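Local coordinates for protein Lpg2148(MvcA) (Legionella pneumophila subsp. pneumophila str. Philadelphia 1, PDB 6K11) that probably acts as a deamidase-type deubiquitinase that removes ubiquitin from the conjugating enzyme UBE2N and so regulates its activity, at residues V21-V26 against E348-H353; L160-K165 against E223-W228; L121-I126 against S231-I236. All blocks are in the same frame, centred on the assembly; numbering follows the deposited sequence.

Overall arrangement
The three contacts tie together parts of the chain that lie far apart in sequence. Contact 3 pairs strands 120-129 and 228-238 in the buried antiparallel sheet, about 9 Å from the chain centre. Contact 2, about 25 Å from contact 3 between centres, joins strand 160-163 of the MvcA insertion domain to the loop that leads into strand 228-238. Contact 1 is also about 25 Å from contact 3, but belongs to the helical part and packs the 21-26 turn against the end of helix 336-351. Contacts 1 and 2 lie on opposite sides of the chain centre, about 42 Å apart between centres. H232 of contact 3 touches C71 and bonds Q253, consistent with a cysteine-dependent active site.

Contact 1: residues V21-V26 against E348-H353; sequences VMMTGV and EFIDTH
M22 and H353 meet tip to tip in a CH-pi contact that joins the 3-10 segment that includes residues 21-24 to the C-terminal end of helix 336-351. The methyl CE of M22 lies over one face of the imidazole, 3.5 Å from the ring centroid and 17° off its normal. A slim, flexible methionine suits this place because the bend at chi3 (82°) sets CE above the ring. Nearer the backbone, M22 CB rests on I350 CG1 at 3.9 Å, and M23 SD adds a looser touch on I350 CD1.

The F349 ring carries the other half of the contact. G25 O lies over one face, while H353 CE1 covers the opposite one, 3.5 Å above the plane. M22 O comes to the ring edge at CE2, 3.7 Å away. V26 O, which also bonds Y365 OH, approaches F349 CZ obliquely at 3.5 Å. G25, lacking a side chain, readily adopts its positive phi, and its CA packs directly against the F349 ring.

Further out, V362 of helix 358-381 touches M22, and M15 of helix 4-19 touches both M23 and I350. An ST turn shapes the end of the 21-26 segment, with V26 N donating to T24 OG1. The H353 ring is itself steadied by F349 O, which T352 OG1 and H353 ND1 reach from opposite faces of the carbonyl plane, ND1 at 3.0 Å.

Contact 2: residues L160-K165 against E223-W228; sequences LYFIDK and ERFDFW
F162 presents its CD2 edge to the face of F225 in a T-shaped stack, with ring centroids 5.0 Å apart and planes at 71°. CD2 stands over the centre of the F225 ring, and R224 CB lies toward the rim of the opposite face. One face of F162 is covered over its centre by the backbone N of D164. The edge of the F227 ring also joins in: its CE1 stands 4.0 Å from F162 CE2. Chi1 of F162 (167°) puts CG anti to the backbone N, on the side of the 223-228 loop. Phenylalanine suits all three positions, since the rings mesh without a polar group to satisfy. F218 of helix 206-220 extends the aromatic cluster by meeting both F162 and F225.

The polar side of the contact is built round K165. Its chain, extended beyond CG, reaches across to the loop, where its ammonium donates to W228 O; the modelled separation of 2.5 Å between NZ and that oxygen is very short and its exact value doubtful. A long salt bridge to D226 OD2, 3.6 Å from K165 NZ, would add electrostatic attraction. Two waters bridge the segments. One donates to D164 OD2 and accepts from D226 N, 2.8 Å from each; the other links backbone to backbone, K165 N to D226 O.

D226 also shapes its own loop: W228 N donates to D226 OD1, meeting it from above the carboxylate plane, over 3.1 Å. This is an Asx turn, set in the loop between helix 206-220 and strand 228-238, so that the contact joins the insertion-domain strand 160-163 to the lead-in to the central sheet.

Contact 3: residues L121-I126 against S231-I236; sequences LIRFEI and SHSFTI
I126 O is gripped by two backbone donors of the neighbouring strand, S231 N at 2.6 Å and H232 N at 3.2 Å, while I126 N donates back to H232 O. Further along, F124 pairs with F234 and I122 with I236, each through two hydrogen bonds; that from I122 N to I236 O is almost straight, 177° at the hydrogen. Between these pairs stand the non-hydrogen-bonded pairs R123-T235 and E125-S233.

On the face bearing those four residues, one water joins the strands: it accepts from R123 NE and S233 OG and donates to F124 O and E125 OE1. The extended R123 chain carries NE out to it, and the water lies at the edge of the guanidinium, in its plane. N76 binds R123 NH1 and S75 binds S233 OG, so helix 71-83 helps to hold both polar ends.

The opposite face is mostly apolar, with H232 as its polar member at the bulge. Chi1 of F234 (63°) places CG between the backbone N and the carbonyl carbon. F124 CB lies over one face of the F234 ring, 3.7 Å from the centroid. The two rings are nearly parallel (11°) but slid apart, with little overlap, and the pair is tight: F124 CD1 is 3.3 Å from F234 CE2. I236 CD1 packs on F124 CE1 at 3.6 Å, and I126 CD1 meets the edge of F234. Branched and aromatic residues suit this side, which helix 278-288 covers through Y281 and L285.

S231 and H232 facing I126 form a classic beta bulge in the antiparallel sheet. H232, next to C71 and bonded to Q253 through NE2, completes a Cys-His-Gln grouping consistent with the catalytic site of papain-like deamidases.

Contact 1: residues V21-V26 against E348-H353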
loop_
_atom_site.group_PDB
_atom_site.type_symbol
_atom_site.label_atom_id
_atom_site.label_comp_id
_atom_site.label_asym_id
_atom_site.label_seq_id
_atom_site.Cartn_x
_atom_site.Cartn_y
_atom_site.Cartn_z
ATOM N N VAL A 21 17.119 6.323 -2.308
ATOM C CA VAL A 21 17.125 4.951 -1.811
ATOM C C VAL A 21 18.101 4.751 -0.652
ATOM O O VAL A 21 17.916 3.830 0.153
ATOM C CB VAL A 21 17.434 3.973 -2.975
ATOM C CG1 VAL A 21 18.862 4.169 -3.489
ATOM C CG2 VAL A 21 17.187 2.524 -2.563
ATOM N N MET A 22 19.135 5.590 -0.541
ATOM C CA MET A 22 20.117 5.417 0.529
ATOM C C MET A 22 19.496 5.619 1.911
ATOM O O MET A 22 20.077 5.177 2.910
ATOM C CB MET A 22 21.294 6.393 0.355
ATOM C CG MET A 22 22.105 6.240 -0.929
ATOM S SD MET A 22 23.439 7.408 -1.119
ATOM C CE MET A 22 24.758 6.611 -0.111
ATOM N N MET A 23 18.327 6.269 1.994
ATOM C CA MET A 23 17.731 6.578 3.291
ATOM C C MET A 23 17.302 5.343 4.081
ATOM O O MET A 23 17.096 5.459 5.293
ATOM C CB MET A 23 16.543 7.525 3.105
ATOM C CG MET A 23 16.950 8.864 2.492
ATOM S SD MET A 23 17.947 9.798 3.689
ATOM C CE MET A 23 16.647 9.991 4.921
ATOM N N THR A 24 17.149 4.173 3.438
ATOM C CA THR A 24 16.853 2.942 4.177
ATOM C C THR A 24 17.978 2.541 5.127
ATOM O O THR A 24 17.727 1.833 6.111
ATOM C CB THR A 24 16.615 1.766 3.219
ATOM O OG1 THR A 24 17.862 1.433 2.580
ATOM C CG2 THR A 24 15.580 2.120 2.172
ATOM N N GLY A 25 19.211 2.964 4.852
ATOM C CA GLY A 25 20.359 2.569 5.645
ATOM C C GLY A 25 20.881 1.168 5.387
ATOM O O GLY A 25 21.798 0.733 6.085
ATOM N N VAL A 26 20.354 0.454 4.406
ATOM C CA VAL A 26 20.792 -0.930 4.162
ATOM C C VAL A 26 22.098 -0.902 3.371
ATOM O O VAL A 26 22.160 -0.237 2.327
ATOM C CB VAL A 26 19.716 -1.708 3.414
ATOM C CG1 VAL A 26 20.194 -3.125 3.061
ATOM C CG2 VAL A 26 18.446 -1.779 4.235
ATOM N N GLU A 348 25.669 9.735 8.470
ATOM C CA GLU A 348 27.021 9.189 8.595
ATOM C C GLU A 348 27.219 7.965 7.700
ATOM O O GLU A 348 28.290 7.787 7.094
ATOM C CB GLU A 348 27.303 8.847 10.070
ATOM C CG GLU A 348 27.280 10.084 10.994
ATOM C CD GLU A 348 27.415 9.756 12.492
ATOM O OE1 GLU A 348 27.964 8.683 12.843
ATOM O OE2 GLU A 348 26.980 10.591 13.319
ATOM N N PHE A 349 26.199 7.110 7.602
ATOM C CA PHE A 349 26.253 5.984 6.666
ATOM C C PHE A 349 26.396 6.476 5.227
ATOM O O PHE A 349 27.216 5.956 4.462
ATOM C CB PHE A 349 24.992 5.129 6.836
ATOM C CG PHE A 349 24.695 4.194 5.683
ATOM C CD1 PHE A 349 25.382 2.993 5.545
ATOM C CD2 PHE A 349 23.675 4.491 4.774
ATOM C CE1 PHE A 349 25.090 2.127 4.497
ATOM C CE2 PHE A 349 23.372 3.621 3.741
ATOM C CZ PHE A 349 24.080 2.442 3.600
ATOM N N ILE A 350 25.623 7.498 4.854
ATOM C CA ILE A 350 25.709 8.069 3.511
ATOM C C ILE A 350 27.082 8.691 3.275
ATOM O O ILE A 350 27.682 8.514 2.205
ATOM C CB ILE A 350 24.581 9.102 3.299
ATOM C CG1 ILE A 350 23.232 8.387 3.153
ATOM C CG2 ILE A 350 24.889 10.015 2.100
ATOM C CD1 ILE A 350 22.013 9.242 3.584
ATOM N N ASP A 351 27.596 9.434 4.270
ATOM C CA ASP A 351 28.870 10.146 4.124
ATOM C C ASP A 351 30.018 9.193 3.802
ATOM O O ASP A 351 31.007 9.606 3.186
ATOM C CB ASP A 351 29.241 10.908 5.410
ATOM C CG ASP A 351 28.365 12.129 5.677
ATOM O OD1 ASP A 351 27.745 12.687 4.744
ATOM O OD2 ASP A 351 28.310 12.533 6.870
ATOM N N THR A 352 29.919 7.930 4.218
ATOM C CA THR A 352 31.006 6.994 3.951
ATOM C C THR A 352 31.056 6.539 2.496
ATOM O O THR A 352 32.058 5.938 2.094
ATOM C CB THR A 352 30.928 5.743 4.857
ATOM O OG1 THR A 352 29.801 4.912 4.515
ATOM C CG2 THR A 352 30.868 6.120 6.344
ATOM N N HIS A 353 30.010 6.803 1.696
ATOM C CA HIS A 353 30.030 6.362 0.301
ATOM C C HIS A 353 30.851 7.334 -0.539
ATOM O O HIS A 353 30.656 8.557 -0.436
ATOM C CB HIS A 353 28.608 6.261 -0.250
ATOM C CG HIS A 353 27.821 5.128 0.338
ATOM N ND1 HIS A 353 27.324 5.154 1.625
ATOM C CD2 HIS A 353 27.454 3.932 -0.183
ATOM C CE1 HIS A 353 26.689 4.020 1.872
ATOM N NE2 HIS A 353 26.751 3.264 0.791
#

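Contact 2: residues L160-K165 against E223-W228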
loop_
_atom_site.group_PDB
_atom_site.type_symbol
_atom_site.label_atom_id
_atom_site.label_comp_id
_atom_site.label_asym_id
_atom_site.label_seq_id
_atom_site.Cartn_x
_atom_site.Cartn_y
_atom_site.Cartn_z
ATOM N N LEU A 160 -18.851 -25.568 -2.602
ATOM C CA LEU A 160 -19.077 -24.168 -2.954
ATOM C C LEU A 160 -18.105 -23.367 -2.099
ATOM O O LEU A 160 -18.236 -23.351 -0.869
ATOM C CB LEU A 160 -20.527 -23.748 -2.698
ATOM C CG LEU A 160 -20.887 -22.287 -2.992
ATOM C CD1 LEU A 160 -20.762 -21.996 -4.498
ATOM C CD2 LEU A 160 -22.283 -21.971 -2.509
ATOM N N TYR A 161 -17.131 -22.720 -2.744
ATOM C CA TYR A 161 -16.024 -22.059 -2.069
ATOM C C TYR A 161 -15.995 -20.570 -2.389
ATOM O O TYR A 161 -16.459 -20.126 -3.453
ATOM C CB TYR A 161 -14.669 -22.644 -2.511
ATOM C CG TYR A 161 -14.273 -23.988 -1.944
ATOM C CD1 TYR A 161 -14.220 -24.208 -0.562
ATOM C CD2 TYR A 161 -13.875 -25.020 -2.789
ATOM C CE1 TYR A 161 -13.824 -25.428 -0.053
ATOM C CE2 TYR A 161 -13.483 -26.234 -2.292
ATOM C CZ TYR A 161 -13.455 -26.436 -0.927
ATOM O OH TYR A 161 -13.061 -27.653 -0.438
ATOM N N PHE A 162 -15.417 -19.802 -1.465
ATOM C CA PHE A 162 -14.965 -18.448 -1.736
ATOM C C PHE A 162 -13.480 -18.432 -1.420
ATOM O O PHE A 162 -13.074 -18.879 -0.341
ATOM C CB PHE A 162 -15.732 -17.408 -0.899
ATOM C CG PHE A 162 -15.117 -16.030 -0.904
ATOM C CD1 PHE A 162 -14.820 -15.386 -2.104
ATOM C CD2 PHE A 162 -14.860 -15.373 0.288
ATOM C CE1 PHE A 162 -14.253 -14.105 -2.113
ATOM C CE2 PHE A 162 -14.297 -14.090 0.300
ATOM C CZ PHE A 162 -13.989 -13.453 -0.905
ATOM N N ILE A 163 -12.668 -17.999 -2.389
ATOM C CA ILE A 163 -11.244 -17.751 -2.176
ATOM C C ILE A 163 -11.073 -16.251 -2.032
ATOM O O ILE A 163 -11.408 -15.505 -2.960
ATOM C CB ILE A 163 -10.388 -18.278 -3.338
ATOM C CG1 ILE A 163 -10.546 -19.780 -3.497
ATOM C CG2 ILE A 163 -8.910 -17.881 -3.127
ATOM C CD1 ILE A 163 -9.707 -20.358 -4.619
ATOM N N ASP A 164 -10.563 -15.795 -0.883
ATOM C CA ASP A 164 -10.506 -14.365 -0.648
ATOM C C ASP A 164 -9.216 -13.759 -1.220
ATOM O O ASP A 164 -8.415 -14.432 -1.876
ATOM C CB ASP A 164 -10.696 -14.055 0.842
ATOM C CG ASP A 164 -9.448 -14.303 1.701
ATOM O OD1 ASP A 164 -8.445 -14.912 1.250
ATOM O OD2 ASP A 164 -9.511 -13.911 2.889
ATOM N N LYS A 165 -9.044 -12.452 -0.977
ATOM C CA LYS A 165 -7.914 -11.689 -1.516
ATOM C C LYS A 165 -6.570 -12.320 -1.155
ATOM O O LYS A 165 -5.633 -12.298 -1.961
ATOM C CB LYS A 165 -7.982 -10.237 -1.014
ATOM C CG LYS A 165 -7.601 -10.066 0.452
ATOM C CD LYS A 165 -8.091 -8.763 1.076
ATOM C CE LYS A 165 -8.237 -8.937 2.585
ATOM N NZ LYS A 165 -8.016 -7.704 3.368
ATOM N N GLU A 223 -20.171 -11.653 7.171
ATOM C CA GLU A 223 -19.339 -11.242 8.291
ATOM C C GLU A 223 -18.196 -12.211 8.556
ATOM O O GLU A 223 -17.349 -11.915 9.405
ATOM C CB GLU A 223 -20.202 -11.057 9.546
ATOM C CG GLU A 223 -20.700 -12.344 10.191
ATOM C CD GLU A 223 -21.618 -13.206 9.297
ATOM O OE1 GLU A 223 -21.802 -14.400 9.643
ATOM O OE2 GLU A 223 -22.181 -12.695 8.285
ATOM N N ARG A 224 -18.126 -13.343 7.849
ATOM C CA ARG A 224 -16.942 -14.198 7.932
ATOM C C ARG A 224 -15.746 -13.613 7.188
ATOM O O ARG A 224 -14.609 -14.032 7.432
ATOM C CB ARG A 224 -17.210 -15.577 7.331
ATOM C CG ARG A 224 -18.236 -16.433 8.041
ATOM C CD ARG A 224 -18.440 -17.734 7.251
ATOM N NE ARG A 224 -17.306 -18.659 7.325
ATOM C CZ ARG A 224 -17.159 -19.702 6.512
ATOM N NH1 ARG A 224 -18.074 -19.941 5.586
ATOM N NH2 ARG A 224 -16.117 -20.515 6.622
ATOM N N PHE A 225 -15.975 -12.695 6.263
ATOM C CA PHE A 225 -14.947 -12.293 5.316
ATOM C C PHE A 225 -14.580 -10.831 5.504
ATOM O O PHE A 225 -15.327 -10.048 6.097
ATOM C CB PHE A 225 -15.415 -12.493 3.878
ATOM C CG PHE A 225 -16.213 -13.743 3.676
ATOM C CD1 PHE A 225 -15.656 -14.979 3.952
ATOM C CD2 PHE A 225 -17.506 -13.679 3.186
ATOM C CE1 PHE A 225 -16.382 -16.136 3.746
ATOM C CE2 PHE A 225 -18.239 -14.830 2.993
ATOM C CZ PHE A 225 -17.676 -16.059 3.274
ATOM N N ASP A 226 -13.421 -10.476 4.956
ATOM C CA ASP A 226 -12.934 -9.096 4.923
ATOM C C ASP A 226 -12.745 -8.753 3.452
ATOM O O ASP A 226 -11.847 -9.291 2.798
ATOM C CB ASP A 226 -11.633 -8.956 5.731
ATOM C CG ASP A 226 -11.104 -7.508 5.790
ATOM O OD1 ASP A 226 -11.762 -6.570 5.288
ATOM O OD2 ASP A 226 -10.009 -7.322 6.359
ATOM N N PHE A 227 -13.644 -7.934 2.906
ATOM C CA PHE A 227 -13.547 -7.528 1.505
ATOM C C PHE A 227 -12.648 -6.309 1.301
ATOM O O PHE A 227 -12.425 -5.905 0.151
ATOM C CB PHE A 227 -14.928 -7.202 0.950
ATOM C CG PHE A 227 -15.894 -8.347 1.020
ATOM C CD1 PHE A 227 -15.482 -9.638 0.725
ATOM C CD2 PHE A 227 -17.222 -8.124 1.363
ATOM C CE1 PHE A 227 -16.381 -10.692 0.780
ATOM C CE2 PHE A 227 -18.131 -9.178 1.418
ATOM C CZ PHE A 227 -17.708 -10.458 1.131
ATOM N N TRP A 228 -12.152 -5.709 2.372
ATOM C CA TRP A 228 -11.345 -4.502 2.247
ATOM C C TRP A 228 -9.890 -4.864 1.960
ATOM O O TRP A 228 -9.360 -5.848 2.491
ATOM C CB TRP A 228 -11.443 -3.670 3.521
ATOM C CG TRP A 228 -12.827 -3.120 3.772
ATOM C CD1 TRP A 228 -13.834 -3.711 4.492
ATOM C CD2 TRP A 228 -13.352 -1.868 3.301
ATOM N NE1 TRP A 228 -14.947 -2.895 4.508
ATOM C CE2 TRP A 228 -14.678 -1.762 3.780
ATOM C CE3 TRP A 228 -12.828 -0.826 2.524
ATOM C CZ2 TRP A 228 -15.486 -0.657 3.504
ATOM C CZ3 TRP A 228 -13.632 0.272 2.248
ATOM C CH2 TRP A 228 -14.949 0.347 2.737
HETATM O O HOH W 1 -11.677 -12.541 4.086
HETATM O O HOH W 2 -11.020 -10.846 0.241
#

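Contact 3: residues L121-I126 against S231-I236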
loop_
_atom_site.group_PDB
_atom_site.type_symbol
_atom_site.label_atom_id
_atom_site.label_comp_id
_atom_site.label_asym_id
_atom_site.label_seq_id
_atom_site.Cartn_x
_atom_site.Cartn_y
_atom_site.Cartn_z
ATOM N N LEU A 121 3.193 12.075 15.241
ATOM C CA LEU A 121 3.271 11.329 13.989
ATOM C C LEU A 121 1.976 10.547 13.836
ATOM O O LEU A 121 1.594 9.788 14.736
ATOM C CB LEU A 121 4.476 10.383 13.970
ATOM C CG LEU A 121 4.562 9.422 12.771
ATOM C CD1 LEU A 121 4.802 10.191 11.479
ATOM C CD2 LEU A 121 5.659 8.388 12.961
ATOM N N ILE A 122 1.301 10.741 12.713
ATOM C CA ILE A 122 0.080 10.017 12.386
ATOM C C ILE A 122 0.363 9.152 11.168
ATOM O O ILE A 122 0.931 9.630 10.178
ATOM C CB ILE A 122 -1.092 10.972 12.110
ATOM C CG1 ILE A 122 -1.156 12.082 13.163
ATOM C CG2 ILE A 122 -2.401 10.183 12.018
ATOM C CD1 ILE A 122 -2.068 13.219 12.748
ATOM N N ARG A 123 -0.011 7.887 11.242
ATOM C CA ARG A 123 0.085 6.991 10.100
ATOM C C ARG A 123 -1.326 6.669 9.636
ATOM O O ARG A 123 -2.185 6.330 10.458
ATOM C CB ARG A 123 0.848 5.706 10.448
ATOM C CG ARG A 123 0.971 4.761 9.260
ATOM C CD ARG A 123 1.959 3.615 9.474
ATOM N NE ARG A 123 2.030 2.748 8.287
ATOM C CZ ARG A 123 3.090 2.012 7.951
ATOM N NH1 ARG A 123 4.195 2.051 8.687
ATOM N NH2 ARG A 123 3.064 1.269 6.856
ATOM N N PHE A 124 -1.567 6.792 8.330
ATOM C CA PHE A 124 -2.878 6.553 7.742
ATOM C C PHE A 124 -2.835 5.349 6.819
ATOM O O PHE A 124 -1.830 5.097 6.151
ATOM C CB PHE A 124 -3.377 7.734 6.911
ATOM C CG PHE A 124 -3.666 8.962 7.703
ATOM C CD1 PHE A 124 -2.661 9.876 7.973
ATOM C CD2 PHE A 124 -4.951 9.220 8.156
ATOM C CE1 PHE A 124 -2.929 11.030 8.702
ATOM C CE2 PHE A 124 -5.228 10.366 8.879
ATOM C CZ PHE A 124 -4.210 11.275 9.149
ATOM N N GLU A 125 -3.965 4.646 6.746
ATOM C CA GLU A 125 -4.163 3.571 5.782
ATOM C C GLU A 125 -5.508 3.779 5.098
ATOM O O GLU A 125 -6.518 4.017 5.767
ATOM C CB GLU A 125 -4.100 2.202 6.467
ATOM C CG GLU A 125 -4.185 1.023 5.505
ATOM C CD GLU A 125 -2.859 0.714 4.817
ATOM O OE1 GLU A 125 -1.791 1.151 5.325
ATOM O OE2 GLU A 125 -2.891 0.024 3.762
ATOM N N ILE A 126 -5.515 3.734 3.772
ATOM C CA ILE A 126 -6.742 3.830 2.989
ATOM C C ILE A 126 -7.023 2.452 2.419
ATOM O O ILE A 126 -6.165 1.875 1.743
ATOM C CB ILE A 126 -6.633 4.862 1.853
ATOM C CG1 ILE A 126 -6.008 6.173 2.343
ATOM C CG2 ILE A 126 -8.000 5.089 1.191
ATOM C CD1 ILE A 126 -6.935 7.032 3.121
ATOM N N SER A 231 -5.267 0.262 -0.129
ATOM C CA SER A 231 -5.159 1.112 -1.310
ATOM C C SER A 231 -3.977 2.069 -1.236
ATOM O O SER A 231 -3.316 2.309 -2.249
ATOM C CB SER A 231 -6.461 1.914 -1.502
ATOM O OG SER A 231 -6.450 2.675 -2.701
ATOM N N HIS A 232 -3.677 2.602 -0.055
ATOM C CA HIS A 232 -2.640 3.619 0.054
ATOM C C HIS A 232 -2.252 3.732 1.517
ATOM O O HIS A 232 -3.022 3.373 2.413
ATOM C CB HIS A 232 -3.122 4.971 -0.522
ATOM C CG HIS A 232 -2.050 6.017 -0.618
ATOM N ND1 HIS A 232 -0.759 5.730 -1.009
ATOM C CD2 HIS A 232 -2.088 7.356 -0.397
ATOM C CE1 HIS A 232 -0.039 6.842 -1.000
ATOM N NE2 HIS A 232 -0.824 7.845 -0.643
ATOM N N SER A 233 -1.033 4.206 1.737
ATOM C CA SER A 233 -0.471 4.411 3.062
ATOM C C SER A 233 0.276 5.734 3.030
ATOM O O SER A 233 0.874 6.072 2.008
ATOM C CB SER A 233 0.481 3.264 3.425
ATOM O OG SER A 233 1.373 3.640 4.462
ATOM N N PHE A 234 0.206 6.496 4.116
ATOM C CA PHE A 234 0.994 7.722 4.211
ATOM C C PHE A 234 1.081 8.123 5.669
ATOM O O PHE A 234 0.406 7.558 6.535
ATOM C CB PHE A 234 0.415 8.873 3.354
ATOM C CG PHE A 234 -0.974 9.346 3.757
ATOM C CD1 PHE A 234 -2.115 8.664 3.333
ATOM C CD2 PHE A 234 -1.136 10.516 4.506
ATOM C CE1 PHE A 234 -3.385 9.109 3.673
ATOM C CE2 PHE A 234 -2.406 10.977 4.837
ATOM C CZ PHE A 234 -3.537 10.261 4.424
ATOM N N THR A 235 1.934 9.106 5.934
ATOM C CA THR A 235 2.096 9.620 7.276
ATOM C C THR A 235 1.940 11.132 7.243
ATOM O O THR A 235 2.072 11.781 6.199
ATOM C CB THR A 235 3.463 9.222 7.877
ATOM O OG1 THR A 235 4.518 9.602 6.972
ATOM C CG2 THR A 235 3.529 7.723 8.112
ATOM N N ILE A 236 1.639 11.684 8.409
ATOM C CA ILE A 236 1.593 13.121 8.607
ATOM C C ILE A 236 2.367 13.406 9.881
ATOM O O ILE A 236 2.187 12.712 10.890
ATOM C CB ILE A 236 0.151 13.654 8.703
ATOM C CG1 ILE A 236 -0.499 13.698 7.306
ATOM C CG2 ILE A 236 0.142 15.060 9.326
ATOM C CD1 ILE A 236 -1.921 14.203 7.322
HETATM O O HOH W 3 -0.248 2.791 6.506
#